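Local coordinates for succinoglycan biosynthesis protein (Bacillus cereus ATCC 14579, PDB 3B55) that binds a calcium ion and, as a member of the erythromycin esterase-like family, probably acts as a hydrolase on a substrate not yet known, at residues A[369-375]-A[397-403]; A[42-46]-A[391-397]; A[210-216]-A[265-270]. The protein carries 1 engineered substitution. One frame throughout, in Å; residues are numbered along the deposited sequence.

Contact 1: A[369-375]-A[397-403]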
loop_
_atom_site.group_PDB
_atom_site.type_symbol
_atom_site.label_atom_id
_atom_site.label_comp_id
_atom_site.label_asym_id
_atom_site.label_seq_id
_atom_site.Cartn_x
_atom_site.Cartn_y
_atom_site.Cartn_z
ATOM N N ASN A 369 -21.927 -1.710 -18.464
ATOM C CA ASN A 369 -21.792 -2.966 -17.728
ATOM C C ASN A 369 -20.656 -2.888 -16.725
ATOM O O ASN A 369 -20.436 -3.820 -15.953
ATOM C CB ASN A 369 -21.511 -4.137 -18.666
ATOM C CG ASN A 369 -22.599 -4.342 -19.679
ATOM O OD1 ASN A 369 -23.778 -4.419 -19.334
ATOM N ND2 ASN A 369 -22.212 -4.439 -20.945
ATOM N N SER A 370 -19.924 -1.780 -16.737
ATOM C CA SER A 370 -18.816 -1.634 -15.813
ATOM C C SER A 370 -19.288 -1.124 -14.457
ATOM O O SER A 370 -20.312 -0.438 -14.356
ATOM C CB SER A 370 -17.761 -0.685 -16.392
ATOM O OG SER A 370 -18.191 0.664 -16.400
ATOM N N TYR A 371 -18.548 -1.490 -13.416
ATOM C CA TYR A 371 -18.844 -1.058 -12.062
ATOM C C TYR A 371 -18.798 0.462 -11.963
ATOM O O TYR A 371 -19.550 1.060 -11.191
ATOM C CB TYR A 371 -17.827 -1.660 -11.096
ATOM C CG TYR A 371 -17.989 -3.149 -10.894
ATOM C CD1 TYR A 371 -19.081 -3.658 -10.193
ATOM C CD2 TYR A 371 -17.032 -4.048 -11.367
ATOM C CE1 TYR A 371 -19.210 -5.016 -9.955
ATOM C CE2 TYR A 371 -17.157 -5.405 -11.144
ATOM C CZ TYR A 371 -18.243 -5.886 -10.431
ATOM O OH TYR A 371 -18.339 -7.232 -10.157
ATOM N N ASN A 372 -17.913 1.079 -12.742
ATOM C CA ASN A 372 -17.752 2.535 -12.755
ATOM C C ASN A 372 -19.042 3.239 -13.182
ATOM O O ASN A 372 -19.543 4.133 -12.491
ATOM C CB ASN A 372 -16.618 2.914 -13.710
ATOM C CG ASN A 372 -15.271 2.404 -13.237
ATOM O OD1 ASN A 372 -14.599 3.050 -12.436
ATOM N ND2 ASN A 372 -14.879 1.228 -13.718
ATOM N N TYR A 373 -19.575 2.831 -14.325
ATOM C CA TYR A 373 -20.806 3.418 -14.845
ATOM C C TYR A 373 -21.955 3.198 -13.866
ATOM O O TYR A 373 -22.680 4.130 -13.518
ATOM C CB TYR A 373 -21.182 2.767 -16.176
ATOM C CG TYR A 373 -22.430 3.351 -16.799
ATOM C CD1 TYR A 373 -22.358 4.484 -17.608
ATOM C CD2 TYR A 373 -23.691 2.792 -16.554
ATOM C CE1 TYR A 373 -23.498 5.054 -18.154
ATOM C CE2 TYR A 373 -24.847 3.356 -17.102
ATOM C CZ TYR A 373 -24.737 4.493 -17.901
ATOM O OH TYR A 373 -25.855 5.088 -18.434
ATOM N N ILE A 374 -22.123 1.949 -13.445
ATOM C CA ILE A 374 -23.191 1.581 -12.538
ATOM C C ILE A 374 -23.143 2.340 -11.211
ATOM O O ILE A 374 -24.145 2.938 -10.811
ATOM C CB ILE A 374 -23.195 0.056 -12.348
ATOM C CG1 ILE A 374 -23.584 -0.590 -13.689
ATOM C CG2 ILE A 374 -24.164 -0.345 -11.245
ATOM C CD1 ILE A 374 -23.476 -2.103 -13.738
ATOM N N PHE A 375 -21.999 2.329 -10.528
ATOM C CA PHE A 375 -21.879 3.076 -9.276
ATOM C C PHE A 375 -21.930 4.572 -9.604
ATOM O O PHE A 375 -22.311 5.394 -8.771
ATOM C CB PHE A 375 -20.556 2.747 -8.571
ATOM C CG PHE A 375 -20.630 1.545 -7.667
ATOM C CD1 PHE A 375 -20.936 1.691 -6.320
ATOM C CD2 PHE A 375 -20.423 0.264 -8.172
ATOM C CE1 PHE A 375 -21.038 0.579 -5.487
ATOM C CE2 PHE A 375 -20.521 -0.849 -7.354
ATOM C CZ PHE A 375 -20.830 -0.692 -6.005
ATOM N N TRP A 397 -24.783 -9.946 -8.843
ATOM C CA TRP A 397 -24.042 -9.106 -9.777
ATOM C C TRP A 397 -22.653 -8.757 -9.223
ATOM O O TRP A 397 -21.680 -8.705 -9.971
ATOM C CB TRP A 397 -24.859 -7.841 -10.042
ATOM C CG TRP A 397 -24.117 -6.722 -10.686
ATOM C CD1 TRP A 397 -23.785 -6.601 -12.005
ATOM C CD2 TRP A 397 -23.645 -5.540 -10.039
ATOM N NE1 TRP A 397 -23.136 -5.412 -12.220
ATOM C CE2 TRP A 397 -23.030 -4.742 -11.027
ATOM C CE3 TRP A 397 -23.666 -5.081 -8.715
ATOM C CZ2 TRP A 397 -22.458 -3.499 -10.738
ATOM C CZ3 TRP A 397 -23.096 -3.846 -8.423
ATOM C CH2 TRP A 397 -22.492 -3.072 -9.433
ATOM N N LEU A 398 -22.569 -8.529 -7.913
ATOM C CA LEU A 398 -21.300 -8.199 -7.276
ATOM C C LEU A 398 -20.340 -9.390 -7.257
ATOM O O LEU A 398 -19.128 -9.220 -7.090
ATOM C CB LEU A 398 -21.519 -7.713 -5.839
ATOM C CG LEU A 398 -21.994 -6.277 -5.617
ATOM C CD1 LEU A 398 -22.231 -6.039 -4.135
ATOM C CD2 LEU A 398 -20.951 -5.302 -6.148
ATOM N N ASN A 399 -20.875 -10.596 -7.420
ATOM C CA ASN A 399 -20.032 -11.787 -7.413
ATOM C C ASN A 399 -19.699 -12.310 -8.799
ATOM O O ASN A 399 -19.177 -13.410 -8.952
ATOM C CB ASN A 399 -20.672 -12.896 -6.573
ATOM C CG ASN A 399 -20.312 -12.786 -5.104
ATOM O OD1 ASN A 399 -20.786 -11.891 -4.395
ATOM N ND2 ASN A 399 -19.454 -13.693 -4.639
ATOM N N GLU A 400 -20.006 -11.510 -9.808
ATOM C CA GLU A 400 -19.714 -11.876 -11.180
ATOM C C GLU A 400 -18.616 -10.957 -11.691
ATOM O O GLU A 400 -18.432 -9.858 -11.170
ATOM C CB GLU A 400 -20.962 -11.720 -12.042
ATOM C CG GLU A 400 -22.008 -12.791 -11.822
ATOM C CD GLU A 400 -23.319 -12.447 -12.491
ATOM O OE1 GLU A 400 -23.362 -11.429 -13.215
ATOM O OE2 GLU A 400 -24.302 -13.195 -12.298
ATOM N N GLN A 401 -17.883 -11.413 -12.700
ATOM C CA GLN A 401 -16.809 -10.620 -13.282
ATOM C C GLN A 401 -17.346 -9.533 -14.211
ATOM O O GLN A 401 -18.081 -9.821 -15.149
ATOM C CB GLN A 401 -15.860 -11.526 -14.063
ATOM C CG GLN A 401 -14.957 -12.386 -13.197
ATOM C CD GLN A 401 -13.493 -12.083 -13.435
ATOM O OE1 GLN A 401 -12.811 -11.533 -12.572
ATOM N NE2 GLN A 401 -13.004 -12.433 -14.620
ATOM N N HIS A 402 -16.965 -8.286 -13.942
ATOM C CA HIS A 402 -17.388 -7.147 -14.749
ATOM C C HIS A 402 -16.203 -6.195 -14.897
ATOM O O HIS A 402 -15.302 -6.180 -14.068
ATOM C CB HIS A 402 -18.573 -6.431 -14.092
ATOM C CG HIS A 402 -19.812 -7.268 -14.014
ATOM N ND1 HIS A 402 -20.545 -7.615 -15.128
ATOM C CD2 HIS A 402 -20.424 -7.861 -12.960
ATOM C CE1 HIS A 402 -21.552 -8.390 -14.766
ATOM N NE2 HIS A 402 -21.500 -8.555 -13.456
ATOM N N PRO A 403 -16.184 -5.394 -15.968
ATOM C CA PRO A 403 -15.096 -4.447 -16.217
ATOM C C PRO A 403 -15.011 -3.324 -15.192
ATOM O O PRO A 403 -16.029 -2.840 -14.682
ATOM C CB PRO A 403 -15.418 -3.911 -17.606
ATOM C CG PRO A 403 -16.211 -5.034 -18.239
ATOM C CD PRO A 403 -17.112 -5.431 -17.111
HETATM O O HOH W 1 -22.739 -5.055 -14.999
#
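An aromatic cluster of Tyr371, Trp397 and His402 joins the first turn of helix 371-376 to helix 392-398 and strand 402-405. Tyr371 and Trp397 run alongside each other in opposite senses: Tyr371 CE1 lies over one face of the indole, and CD1 comes to 3.4 Å from Trp397 CZ2, with the ring planes oblique at 56°. Trp397 CG is anti to the backbone N (chi1 165°), which brings the indole against the Tyr371 ring. His402 directs its edge toward the Tyr371 face, an offset edge-to-face pair with centroids 5.5 Å apart and planes at 84°. At the indole rim, Phe375 CE2 reaches Trp397 CH2 (3.6 Å) near the indole plane, while Ile374 CD1 packs on CZ2 at 3.5 Å. Between the backbones, Tyr371 N donates to Pro403 O (3.1 Å). One water in the indole plane accepts from Trp397 NE1 and donates to Asn369 O, each 2.8 Å from it, which satisfies the N-H beside the cluster. Tyr371 OH bonds Ile421 O of strand 418-421, the antiparallel partner of strand 402-405, and Leu423 N of helix 423-426. Helix 39-49 packs on the indole through Ile42 and on Ile374 through Thr39 and Leu46.

Contact 2: A[42-46]-A[391-397]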
loop_
_atom_site.group_PDB
_atom_site.type_symbol
_atom_site.label_atom_id
_atom_site.label_comp_id
_atom_site.label_asym_id
_atom_site.label_seq_id
_atom_site.Cartn_x
_atom_site.Cartn_y
_atom_site.Cartn_z
ATOM N N ILE A 42 -30.199 -2.164 -10.091
ATOM C CA ILE A 42 -29.089 -2.393 -9.177
ATOM C C ILE A 42 -28.579 -1.040 -8.684
ATOM O O ILE A 42 -28.322 -0.863 -7.495
ATOM C CB ILE A 42 -27.941 -3.147 -9.885
ATOM C CG1 ILE A 42 -28.375 -4.588 -10.181
ATOM C CG2 ILE A 42 -26.687 -3.117 -9.030
ATOM C CD1 ILE A 42 -27.411 -5.356 -11.070
ATOM N N ALA A 43 -28.448 -0.090 -9.611
ATOM C CA ALA A 43 -27.963 1.250 -9.291
ATOM C C ALA A 43 -28.896 1.983 -8.331
ATOM O O ALA A 43 -28.489 2.938 -7.667
ATOM C CB ALA A 43 -27.789 2.058 -10.565
ATOM N N LYS A 44 -30.150 1.541 -8.268
ATOM C CA LYS A 44 -31.126 2.155 -7.381
ATOM C C LYS A 44 -31.034 1.522 -6.001
ATOM O O LYS A 44 -31.309 2.172 -4.993
ATOM C CB LYS A 44 -32.540 1.997 -7.949
ATOM C CG LYS A 44 -32.809 2.856 -9.183
ATOM C CD LYS A 44 -33.964 3.817 -8.929
ATOM C CE LYS A 44 -34.010 4.964 -9.945
ATOM N NZ LYS A 44 -34.941 4.741 -11.090
ATOM N N TRP A 45 -30.647 0.251 -5.960
ATOM C CA TRP A 45 -30.495 -0.469 -4.698
ATOM C C TRP A 45 -29.245 0.090 -4.016
ATOM O O TRP A 45 -29.201 0.239 -2.793
ATOM C CB TRP A 45 -30.314 -1.963 -4.973
ATOM C CG TRP A 45 -30.192 -2.831 -3.753
ATOM C CD1 TRP A 45 -31.167 -3.620 -3.207
ATOM C CD2 TRP A 45 -29.022 -3.021 -2.945
ATOM N NE1 TRP A 45 -30.675 -4.296 -2.113
ATOM C CE2 TRP A 45 -29.361 -3.948 -1.931
ATOM C CE3 TRP A 45 -27.719 -2.505 -2.980
ATOM C CZ2 TRP A 45 -28.445 -4.366 -0.959
ATOM C CZ3 TRP A 45 -26.804 -2.921 -2.012
ATOM C CH2 TRP A 45 -27.174 -3.845 -1.016
ATOM N N LEU A 46 -28.234 0.397 -4.824
ATOM C CA LEU A 46 -26.977 0.954 -4.330
ATOM C C LEU A 46 -27.213 2.318 -3.697
ATOM O O LEU A 46 -26.597 2.659 -2.687
ATOM C CB LEU A 46 -25.976 1.109 -5.474
ATOM C CG LEU A 46 -25.489 -0.161 -6.166
ATOM C CD1 LEU A 46 -24.698 0.211 -7.404
ATOM C CD2 LEU A 46 -24.644 -0.979 -5.208
ATOM N N ASN A 391 -27.951 -7.672 -1.077
ATOM C CA ASN A 391 -28.994 -8.697 -1.201
ATOM C C ASN A 391 -29.498 -8.741 -2.643
ATOM O O ASN A 391 -29.106 -7.926 -3.479
ATOM C CB ASN A 391 -30.210 -8.390 -0.310
ATOM C CG ASN A 391 -29.840 -8.144 1.144
ATOM O OD1 ASN A 391 -29.155 -8.952 1.772
ATOM N ND2 ASN A 391 -30.300 -7.024 1.686
ATOM N N GLY A 392 -30.373 -9.702 -2.921
ATOM C CA GLY A 392 -30.953 -9.844 -4.247
ATOM C C GLY A 392 -29.990 -9.938 -5.412
ATOM O O GLY A 392 -28.883 -10.462 -5.284
ATOM N N VAL A 393 -30.430 -9.423 -6.556
ATOM C CA VAL A 393 -29.638 -9.445 -7.778
ATOM C C VAL A 393 -28.324 -8.682 -7.628
ATOM O O VAL A 393 -27.327 -9.020 -8.260
ATOM C CB VAL A 393 -30.439 -8.854 -8.961
ATOM C CG1 VAL A 393 -31.662 -9.726 -9.239
ATOM C CG2 VAL A 393 -30.873 -7.436 -8.636
ATOM N N THR A 394 -28.325 -7.655 -6.785
ATOM C CA THR A 394 -27.125 -6.856 -6.568
ATOM C C THR A 394 -26.026 -7.722 -5.985
ATOM O O THR A 394 -24.852 -7.559 -6.308
ATOM C CB THR A 394 -27.388 -5.692 -5.600
ATOM O OG1 THR A 394 -28.443 -4.876 -6.115
ATOM C CG2 THR A 394 -26.139 -4.845 -5.444
ATOM N N LYS A 395 -26.417 -8.641 -5.113
ATOM C CA LYS A 395 -25.474 -9.545 -4.485
ATOM C C LYS A 395 -24.853 -10.451 -5.540
ATOM O O LYS A 395 -23.641 -10.653 -5.563
ATOM C CB LYS A 395 -26.194 -10.380 -3.428
ATOM C CG LYS A 395 -25.308 -11.349 -2.672
ATOM C CD LYS A 395 -26.093 -12.023 -1.556
ATOM C CE LYS A 395 -25.232 -12.995 -0.765
ATOM N NZ LYS A 395 -25.935 -13.489 0.454
ATOM N N THR A 396 -25.696 -10.986 -6.415
ATOM C CA THR A 396 -25.258 -11.883 -7.487
ATOM C C THR A 396 -24.362 -11.147 -8.472
ATOM O O THR A 396 -23.333 -11.657 -8.896
ATOM C CB THR A 396 -26.470 -12.437 -8.267
ATOM O OG1 THR A 396 -27.374 -13.076 -7.355
ATOM C CG2 THR A 396 -26.013 -13.440 -9.323
ATOM N N TRP A 397 -24.783 -9.946 -8.843
ATOM C CA TRP A 397 -24.042 -9.106 -9.777
ATOM C C TRP A 397 -22.653 -8.757 -9.223
ATOM O O TRP A 397 -21.680 -8.705 -9.971
ATOM C CB TRP A 397 -24.859 -7.841 -10.042
ATOM C CG TRP A 397 -24.117 -6.722 -10.686
ATOM C CD1 TRP A 397 -23.785 -6.601 -12.005
ATOM C CD2 TRP A 397 -23.645 -5.540 -10.039
ATOM N NE1 TRP A 397 -23.136 -5.412 -12.220
ATOM C CE2 TRP A 397 -23.030 -4.742 -11.027
ATOM C CE3 TRP A 397 -23.666 -5.081 -8.715
ATOM C CZ2 TRP A 397 -22.458 -3.499 -10.738
ATOM C CZ3 TRP A 397 -23.096 -3.846 -8.423
ATOM C CH2 TRP A 397 -22.492 -3.072 -9.433
#
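Ile42 lays its side chain over one face of the Trp397 indole, while Trp45, one turn further along helix 39-49, receives Thr394 on a face of its own ring. The Ile42-Trp397 geometry is a CH-pi contact: CG2 stands 3.9 Å from the centroid of the six-membered ring and 22° off its normal. The other branch of Ile42 serves the pyrrole end, where CD1 touches Trp397 CG at 3.6 Å, so one branch lies over the six-membered ring and the other near CG. Ile42 CG1 also meets Val393 CG2 at 4.1 Å. Trp45 CG is anti to the backbone N (chi1 -178°), which carries the indole toward helix 392-398. Thr394 OG1 sits above its rim, 3.6 Å from Trp45 CG, and Thr394 CG2 makes an off-centre CH-pi contact 4.2 Å from the centroid of the benzene ring. Trp45 CZ2 lies 3.3 Å from the backbone Asn391 N. Leu46 CD2 closes on Thr394 CG2 at 4.2 Å. No hydrogen bond spans the interface, so side-chain packing joins the two helices. The axes of segments 42-46 and 392-397 approach to 9.4 Å and cross at -102°. Beyond them, Leu46 packs on Phe375 of helix 371-376, Tyr37 touches Ile42 and Val393, and His49 stacks on Trp45 from within helix 39-49.

Contact 3: A[210-216]-A[265-270]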
loop_
_atom_site.group_PDB
_atom_site.type_symbol
_atom_site.label_atom_id
_atom_site.label_comp_id
_atom_site.label_asym_id
_atom_site.label_seq_id
_atom_site.Cartn_x
_atom_site.Cartn_y
_atom_site.Cartn_z
ATOM N N THR A 210 22.261 -2.494 -4.373
ATOM C CA THR A 210 20.851 -2.467 -4.000
ATOM C C THR A 210 20.297 -1.045 -4.019
ATOM O O THR A 210 19.166 -0.818 -3.591
ATOM C CB THR A 210 20.593 -3.072 -2.587
ATOM O OG1 THR A 210 21.281 -2.303 -1.597
ATOM C CG2 THR A 210 21.063 -4.518 -2.528
ATOM N N LYS A 211 21.077 -0.082 -4.507
ATOM C CA LYS A 211 20.590 1.293 -4.544
ATOM C C LYS A 211 19.393 1.470 -5.475
ATOM O O LYS A 211 18.671 2.462 -5.388
ATOM C CB LYS A 211 21.720 2.274 -4.901
ATOM C CG LYS A 211 22.575 1.977 -6.131
ATOM C CD LYS A 211 23.659 3.066 -6.229
ATOM C CE LYS A 211 24.860 2.674 -7.085
ATOM N NZ LYS A 211 24.571 2.659 -8.541
ATOM N N ASP A 212 19.190 0.503 -6.364
ATOM C CA ASP A 212 18.061 0.505 -7.290
ATOM C C ASP A 212 18.026 -0.787 -8.102
ATOM O O ASP A 212 19.067 -1.376 -8.394
ATOM C CB ASP A 212 18.074 1.750 -8.200
ATOM C CG ASP A 212 19.295 1.829 -9.101
ATOM O OD1 ASP A 212 19.417 0.993 -10.021
ATOM O OD2 ASP A 212 20.126 2.736 -8.882
HETATM N N MSE A 213 16.819 -1.229 -8.446
HETATM C CA MSE A 213 16.618 -2.469 -9.189
HETATM C C MSE A 213 17.480 -2.639 -10.434
HETATM O O MSE A 213 17.943 -3.737 -10.729
HETATM C CB MSE A 213 15.145 -2.615 -9.575
HETATM C CG MSE A 213 14.201 -2.639 -8.398
HETATM SE SE MSE A 213 12.407 -3.091 -8.933
HETATM C CE MSE A 213 12.012 -1.493 -9.951
ATOM N N ASN A 214 17.689 -1.554 -11.165
ATOM C CA ASN A 214 18.483 -1.609 -12.380
ATOM C C ASN A 214 19.917 -2.037 -12.129
ATOM O O ASN A 214 20.470 -2.804 -12.904
ATOM C CB ASN A 214 18.439 -0.253 -13.085
ATOM C CG ASN A 214 17.031 0.133 -13.492
ATOM O OD1 ASN A 214 16.767 1.281 -13.847
ATOM N ND2 ASN A 214 16.115 -0.836 -13.452
ATOM N N THR A 215 20.516 -1.554 -11.048
ATOM C CA THR A 215 21.891 -1.918 -10.744
ATOM C C THR A 215 21.998 -3.412 -10.462
ATOM O O THR A 215 22.885 -4.088 -10.984
ATOM C CB THR A 215 22.423 -1.170 -9.511
ATOM O OG1 THR A 215 22.108 0.223 -9.615
ATOM C CG2 THR A 215 23.932 -1.335 -9.412
ATOM N N PHE A 216 21.078 -3.929 -9.655
ATOM C CA PHE A 216 21.100 -5.340 -9.293
ATOM C C PHE A 216 20.754 -6.320 -10.416
ATOM O O PHE A 216 21.439 -7.323 -10.599
ATOM C CB PHE A 216 20.162 -5.604 -8.116
ATOM C CG PHE A 216 20.443 -6.896 -7.410
ATOM C CD1 PHE A 216 21.313 -6.932 -6.325
ATOM C CD2 PHE A 216 19.881 -8.085 -7.862
ATOM C CE1 PHE A 216 21.620 -8.132 -5.698
ATOM C CE2 PHE A 216 20.180 -9.295 -7.244
ATOM C CZ PHE A 216 21.053 -9.319 -6.160
ATOM N N PHE A 265 14.748 -8.026 -1.356
ATOM C CA PHE A 265 15.216 -7.329 -2.536
ATOM C C PHE A 265 16.102 -8.213 -3.413
ATOM O O PHE A 265 15.871 -8.323 -4.614
ATOM C CB PHE A 265 15.961 -6.048 -2.130
ATOM C CG PHE A 265 16.567 -5.306 -3.289
ATOM C CD1 PHE A 265 17.849 -5.611 -3.744
ATOM C CD2 PHE A 265 15.832 -4.336 -3.966
ATOM C CE1 PHE A 265 18.388 -4.959 -4.857
ATOM C CE2 PHE A 265 16.363 -3.682 -5.081
ATOM C CZ PHE A 265 17.643 -3.997 -5.525
ATOM N N THR A 266 17.105 -8.854 -2.823
ATOM C CA THR A 266 18.015 -9.695 -3.595
ATOM C C THR A 266 17.354 -10.919 -4.222
ATOM O O THR A 266 17.620 -11.249 -5.381
ATOM C CB THR A 266 19.214 -10.170 -2.733
ATOM O OG1 THR A 266 18.736 -10.917 -1.610
ATOM C CG2 THR A 266 20.018 -8.979 -2.233
ATOM N N THR A 267 16.498 -11.593 -3.462
ATOM C CA THR A 267 15.816 -12.785 -3.959
ATOM C C THR A 267 14.860 -12.464 -5.108
ATOM O O THR A 267 14.843 -13.163 -6.124
ATOM C CB THR A 267 15.035 -13.484 -2.824
ATOM O OG1 THR A 267 15.961 -14.078 -1.899
ATOM C CG2 THR A 267 14.131 -14.563 -3.387
HETATM N N MSE A 268 14.070 -11.409 -4.947
HETATM C CA MSE A 268 13.129 -11.008 -5.983
HETATM C C MSE A 268 13.821 -10.710 -7.312
HETATM O O MSE A 268 13.313 -11.056 -8.376
HETATM C CB MSE A 268 12.350 -9.761 -5.553
HETATM C CG MSE A 268 11.746 -8.994 -6.730
HETATM SE SE MSE A 268 10.729 -7.405 -6.272
HETATM C CE MSE A 268 12.184 -6.178 -5.894
ATOM N N LEU A 269 14.978 -10.060 -7.246
ATOM C CA LEU A 269 15.705 -9.693 -8.451
ATOM C C LEU A 269 16.716 -10.715 -8.945
ATOM O O LEU A 269 17.424 -10.468 -9.921
ATOM C CB LEU A 269 16.374 -8.339 -8.241
ATOM C CG LEU A 269 15.334 -7.218 -8.298
ATOM C CD1 LEU A 269 15.911 -5.925 -7.780
ATOM C CD2 LEU A 269 14.853 -7.065 -9.732
ATOM N N ALA A 270 16.776 -11.855 -8.265
ATOM C CA ALA A 270 17.682 -12.931 -8.638
ATOM C C ALA A 270 16.859 -14.000 -9.343
ATOM O O ALA A 270 17.326 -15.111 -9.586
ATOM C CB ALA A 270 18.338 -13.522 -7.407
#
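Thr210 O lies over one face of the Phe265 ring, and Leu269 CD1, from the same segment as Phe265, stands 3.4 Å above the opposite face, offset toward the rim. Asp212 C comes up to its edge near the ring plane, and Thr210 CG2 touches Phe265 CE1 at 3.6 Å. Phe265 in turn points an edge at the face of Phe216, an offset edge-to-face pair with centroids 5.6 Å apart and planes at 80°. Phe216 has CG anti to its own N (chi1 -162°), which sends the ring across to segment 265-270. Its CD2 packs on Leu269 CB at 3.5 Å, Leu269 O lies in plane at the ring edge, and CE1 reaches Thr266 CG2. Selenomethionine Met213 fills in beside the rings, its CG 3.8 Å from Leu269 CD1. The short helix that carries Met213 and Phe216 is N-capped by Asp212, whose OD1 accepts from Thr215 N (3.0 Å) and Thr215 OG1 (2.8 Å), both from one face of the carboxylate. Thr210 OG1 is bonded to Tyr181 OH and Val176 O. Helices 221-240 and 278-298 add Tyr227 and Phe279 around the apolar patch. With no hydrogen bond between the two segments, this is apolar packing within an all-helical region, and the Met213 side chain lies about 11 Å from the bound calcium ion.

Overall arrangement
Contacts 1 and 2 are neighbours, their centres 10 Å apart. They share helix 392-398 and Trp397, and are in direct packing contact. Along the chain their segments alternate, so helix 39-49 near the N-terminus is packed against helices 371-376 and 392-398 from late in the chain. Contact 3 is nested within the loop closed by contact 2 and is complete before contact 1 opens. It belongs to the helices between strands 167-172 and 301-306. Its centre is 38 Å from that of contact 1 and 46 Å from that of contact 2, the latter across the chain's centre. The three thus lie in two separate regions of the chain: contacts 1 and 2 in one, contact 3 in the other.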